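PDB 6ICL: methylxanthine N3-demethylase NdmB from Pseudomonas putida, which catalyses the N3-demethylation of theobromine, 3-methylxanthine and related methylxanthines with O2 and NADH, releasing formaldehyde in bacterial caffeine degradation. Local coordinates for residues T193-S196 with H197-F200; E313-P316 with V317-Q321. One frame throughout, in Å; residues are numbered along the deposited sequence.

Contact 1 of 2, residues T193-S196 with H197-F200. With FE (Fe (III) ion), chain C.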
loop_
_atom_site.group_PDB
_atom_site.type_symbol
_atom_site.label_atom_id
_atom_site.label_comp_id
_atom_site.label_asym_id
_atom_site.label_seq_id
_atom_site.Cartn_x
_atom_site.Cartn_y
_atom_site.Cartn_z
ATOM N N THR A 193 -31.969 15.421 11.746
ATOM C CA THR A 193 -33.287 15.988 11.997
ATOM C C THR A 193 -33.698 17.004 10.933
ATOM O O THR A 193 -34.594 17.815 11.177
ATOM C CB THR A 193 -33.327 16.642 13.383
ATOM O OG1 THR A 193 -32.334 17.667 13.453
ATOM C CG2 THR A 193 -33.071 15.619 14.508
ATOM N N ASP A 194 -33.065 16.989 9.767
ATOM C CA ASP A 194 -33.311 17.990 8.737
ATOM C C ASP A 194 -33.811 17.329 7.461
ATOM O O ASP A 194 -33.211 16.355 6.990
ATOM C CB ASP A 194 -32.042 18.786 8.433
ATOM C CG ASP A 194 -32.194 19.651 7.205
ATOM O OD1 ASP A 194 -32.942 20.638 7.299
ATOM O OD2 ASP A 194 -31.592 19.349 6.145
ATOM N N PHE A 195 -34.893 17.874 6.888
ATOM C CA PHE A 195 -35.421 17.391 5.612
ATOM C C PHE A 195 -35.035 18.257 4.428
ATOM O O PHE A 195 -35.048 17.769 3.290
ATOM C CB PHE A 195 -36.956 17.317 5.653
ATOM C CG PHE A 195 -37.489 16.053 6.243
ATOM C CD1 PHE A 195 -37.726 14.952 5.443
ATOM C CD2 PHE A 195 -37.763 15.966 7.591
ATOM C CE1 PHE A 195 -38.223 13.773 5.985
ATOM C CE2 PHE A 195 -38.260 14.789 8.143
ATOM C CZ PHE A 195 -38.491 13.693 7.330
ATOM N N SER A 196 -34.705 19.527 4.650
ATOM C CA SER A 196 -34.474 20.399 3.506
ATOM C C SER A 196 -33.239 20.019 2.694
ATOM O O SER A 196 -33.083 20.531 1.583
ATOM C CB SER A 196 -34.363 21.847 3.967
ATOM O OG SER A 196 -33.247 22.020 4.800
ATOM N N HIS A 197 -32.370 19.125 3.186
ATOM C CA HIS A 197 -31.225 18.730 2.371
ATOM C C HIS A 197 -31.504 17.549 1.440
ATOM O O HIS A 197 -30.637 17.231 0.615
ATOM C CB HIS A 197 -30.007 18.402 3.258
ATOM C CG HIS A 197 -30.097 17.083 3.964
ATOM N ND1 HIS A 197 -30.697 16.937 5.197
ATOM C CD2 HIS A 197 -29.639 15.854 3.622
ATOM C CE1 HIS A 197 -30.620 15.672 5.575
ATOM N NE2 HIS A 197 -29.982 14.994 4.635
ATOM N N PHE A 198 -32.678 16.891 1.541
ATOM C CA PHE A 198 -32.929 15.684 0.741
ATOM C C PHE A 198 -32.793 15.947 -0.755
ATOM O O PHE A 198 -32.237 15.116 -1.488
ATOM C CB PHE A 198 -34.323 15.112 1.016
ATOM C CG PHE A 198 -34.430 14.344 2.293
ATOM C CD1 PHE A 198 -33.553 14.583 3.345
ATOM C CD2 PHE A 198 -35.410 13.376 2.448
ATOM C CE1 PHE A 198 -33.652 13.871 4.536
ATOM C CE2 PHE A 198 -35.518 12.677 3.628
ATOM C CZ PHE A 198 -34.635 12.930 4.680
ATOM N N ALA A 199 -33.318 17.083 -1.239
ATOM C CA ALA A 199 -33.321 17.308 -2.688
ATOM C C ALA A 199 -31.906 17.392 -3.242
ATOM O O ALA A 199 -31.668 17.068 -4.417
ATOM C CB ALA A 199 -34.106 18.583 -3.023
ATOM N N PHE A 200 -30.946 17.784 -2.407
ATOM C CA PHE A 200 -29.585 18.007 -2.881
ATOM C C PHE A 200 -28.632 16.891 -2.485
ATOM O O PHE A 200 -27.747 16.534 -3.272
ATOM C CB PHE A 200 -29.104 19.381 -2.375
ATOM C CG PHE A 200 -30.153 20.461 -2.600
ATOM C CD1 PHE A 200 -30.307 21.044 -3.857
ATOM C CD2 PHE A 200 -31.055 20.802 -1.589
ATOM C CE1 PHE A 200 -31.327 21.987 -4.089
ATOM C CE2 PHE A 200 -32.070 21.747 -1.811
ATOM C CZ PHE A 200 -32.198 22.337 -3.047
HETATM FE FE FE C . -29.373 12.994 4.896
HETATM O O HOH W 1 -35.118 18.704 0.042
HETATM O O HOH W 2 -30.519 12.122 6.392
#
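Phe195 to Phe198 form a type I beta turn, closed by a hydrogen bond of 3.1 Å from Phe198 N to Phe195 O, and the chain runs on into helix 198-201. Asp194, the residue before the turn, reaches His197. His197 ND1 donates to Asp194 OD2 at 2.7 Å. The oxygen lies in the ring plane and is met on its anti side, with carboxylate and ring only 24° apart. With CG anti to the backbone N (chi1 170°), the Asp194 carboxylate swings forward over the turn, and OD2 also takes a weak bond from His197 N. The other oxygen, OD1, accepts from Ser196 OG at 2.9 Å through its syn lone pair. Both oxygens are thus gripped, which fixes the carboxylate.

This is a His-carboxylate hydrogen bond at the mononuclear iron site of a Rieske oxygenase. His197 NE2 binds the iron at 2.1 Å, and Asp194 sets the rotation of the ring from the second shell. The carboxylate would be expected to make the imidazole a stronger electron donor. His202 and Asp314 complete the protein ligands. His108 of the second subunit, a residue of the [2Fe-2S] pocket, packs on His197.

The Phe195 and Phe198 side chains run alongside each other. Phe195 CD1 sits over one face of the Phe198 ring, nearer its border than its centre, 3.7 Å from Phe198 CE2. The ring planes are 42° apart.

Contact 2 of 2, residues E313-P316 with V317-Q321; sequences EDQP and VIESQ. With FE (Fe (III) ion), chain C.
The last turns of helix 300-319 carry the carboxylate ligand of the mononuclear iron in the catalytic domain of this Rieske oxygenase. Asp314 O accepts from Ile318 N at 3.0 Å, and Gln315 O accepts from Glu319 N at 2.9 Å. Both are i to i+4 helix bonds. The helix is kinked at Pro316, whose ring nitrogen has no hydrogen to give to the turn before.

Asp314 points its carboxylate off the helix to the metal. It binds in a bidentate way, with OD1 at 2.3 Å and OD2 at 2.2 Å from the iron. His197 and His202 complete the two-histidine, one-carboxylate set, and a water is also bound. Asn191 donates a hydrogen bond to Asp314 OD1. Glu313, one residue earlier, is hydrogen-bonded to His202 ND1, so the same turn supplies a ligand and positions another.

Gln315 and Glu319 pair along the helix. The Gln315 chain is extended beyond CG, with CG opposite the backbone N (chi1 -177°), and this brings its amide up to the end of Glu319. Gln315 NE2 donates to Glu319 OE2 at 3.0 Å. The acceptor lies in the amide plane, but the donor comes from above the carboxylate plane, and the two planes are 79° apart. Glu319 OE2 also takes the backbone N-H of Glu182.

Val317 and Ile318 are buried, and Tyr107 of the second subunit packs on both. Ile318 CD1 rests 3.5 Å from Asp314 O. Ser320 OG takes a hydrogen bond from Gln88 N of the second subunit and itself donates to Val317 O at 2.7 Å.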
loop_
_atom_site.group_PDB
_atom_site.type_symbol
_atom_site.label_atom_id
_atom_site.label_comp_id
_atom_site.label_asym_id
_atom_site.label_seq_id
_atom_site.Cartn_x
_atom_site.Cartn_y
_atom_site.Cartn_z
ATOM N N GLU A 313 -24.235 9.210 1.335
ATOM C CA GLU A 313 -24.537 10.475 0.654
ATOM C C GLU A 313 -24.309 11.676 1.576
ATOM O O GLU A 313 -23.717 12.675 1.162
ATOM C CB GLU A 313 -25.973 10.447 0.118
ATOM C CG GLU A 313 -26.141 9.439 -0.997
ATOM C CD GLU A 313 -27.587 9.180 -1.344
ATOM O OE1 GLU A 313 -28.485 9.500 -0.533
ATOM O OE2 GLU A 313 -27.819 8.636 -2.433
ATOM N N ASP A 314 -24.734 11.580 2.836
ATOM C CA ASP A 314 -24.535 12.677 3.783
ATOM C C ASP A 314 -23.066 12.877 4.134
ATOM O O ASP A 314 -22.615 14.017 4.307
ATOM C CB ASP A 314 -25.316 12.410 5.065
ATOM C CG ASP A 314 -26.815 12.688 4.933
ATOM O OD1 ASP A 314 -27.214 13.736 4.384
ATOM O OD2 ASP A 314 -27.592 11.860 5.413
ATOM N N GLN A 315 -22.312 11.783 4.306
ATOM C CA GLN A 315 -21.004 11.864 4.948
ATOM C C GLN A 315 -20.074 12.921 4.347
ATOM O O GLN A 315 -19.573 13.765 5.100
ATOM C CB GLN A 315 -20.310 10.492 4.931
ATOM C CG GLN A 315 -18.948 10.552 5.676
ATOM C CD GLN A 315 -18.294 9.181 5.870
ATOM O OE1 GLN A 315 -18.763 8.200 5.313
ATOM N NE2 GLN A 315 -17.219 9.115 6.690
ATOM N N PRO A 316 -19.789 12.933 3.044
ATOM C CA PRO A 316 -18.823 13.930 2.549
ATOM C C PRO A 316 -19.346 15.359 2.619
ATOM O O PRO A 316 -18.547 16.289 2.758
ATOM C CB PRO A 316 -18.571 13.490 1.103
ATOM C CG PRO A 316 -19.821 12.724 0.732
ATOM C CD PRO A 316 -20.234 12.020 1.976
ATOM N N VAL A 317 -20.660 15.570 2.548
ATOM C CA VAL A 317 -21.185 16.930 2.667
ATOM C C VAL A 317 -21.024 17.434 4.095
ATOM O O VAL A 317 -20.518 18.540 4.331
ATOM C CB VAL A 317 -22.652 16.975 2.203
ATOM C CG1 VAL A 317 -23.227 18.395 2.370
ATOM C CG2 VAL A 317 -22.732 16.512 0.741
ATOM N N ILE A 318 -21.381 16.600 5.071
ATOM C CA ILE A 318 -21.305 17.013 6.471
ATOM C C ILE A 318 -19.853 17.155 6.906
ATOM O O ILE A 318 -19.499 18.078 7.661
ATOM C CB ILE A 318 -22.072 16.020 7.370
ATOM C CG1 ILE A 318 -23.596 16.237 7.313
ATOM C CG2 ILE A 318 -21.690 16.213 8.811
ATOM C CD1 ILE A 318 -24.165 16.706 6.022
ATOM N N GLU A 319 -18.989 16.240 6.462
ATOM C CA GLU A 319 -17.573 16.381 6.794
ATOM C C GLU A 319 -16.933 17.600 6.124
ATOM O O GLU A 319 -15.870 18.040 6.561
ATOM C CB GLU A 319 -16.820 15.095 6.420
ATOM C CG GLU A 319 -17.183 13.938 7.392
ATOM C CD GLU A 319 -16.420 12.634 7.143
ATOM O OE1 GLU A 319 -15.775 12.498 6.084
ATOM O OE2 GLU A 319 -16.480 11.732 8.015
ATOM N N SER A 320 -17.566 18.173 5.093
ATOM C CA SER A 320 -17.037 19.392 4.493
ATOM C C SER A 320 -17.361 20.635 5.308
ATOM O O SER A 320 -16.778 21.701 5.048
ATOM C CB SER A 320 -17.580 19.573 3.078
ATOM O OG SER A 320 -18.844 20.236 3.124
ATOM N N GLN A 321 -18.269 20.535 6.274
ATOM C CA GLN A 321 -18.681 21.710 7.025
ATOM C C GLN A 321 -17.545 22.192 7.915
ATOM O O GLN A 321 -17.007 21.425 8.717
ATOM C CB GLN A 321 -19.905 21.403 7.876
ATOM C CG GLN A 321 -21.211 21.209 7.100
ATOM C CD GLN A 321 -22.361 20.893 8.050
ATOM O OE1 GLN A 321 -22.571 19.744 8.418
ATOM N NE2 GLN A 321 -23.072 21.925 8.493
HETATM FE FE FE C . -29.373 12.994 4.896
HETATM O O HOH W 2 -30.519 12.122 6.392
#

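In the fold
From the N terminus the chain passes through the Rieske domain, then strand 171-181 and helix 185-192. Contact 1 follows as a tight local turn leading into helix 198-201. The chain next builds the remaining strands of the seven-stranded antiparallel sheet and enters helix 300-319, where contact 2 lies near the end. The two are in series, neither nested nor crossed, with centres about 13 Å apart. They meet at the iron, where His197 NE2 and Asp314 OD1 are 3.1 Å apart, and share its water. This joins the loop between helices 185-192 and 198-201 to helix 300-319. Both also touch residues of the second subunit's [2Fe-2S] pocket, an arrangement consistent with electron transfer between subunits, as in other Rieske oxygenases.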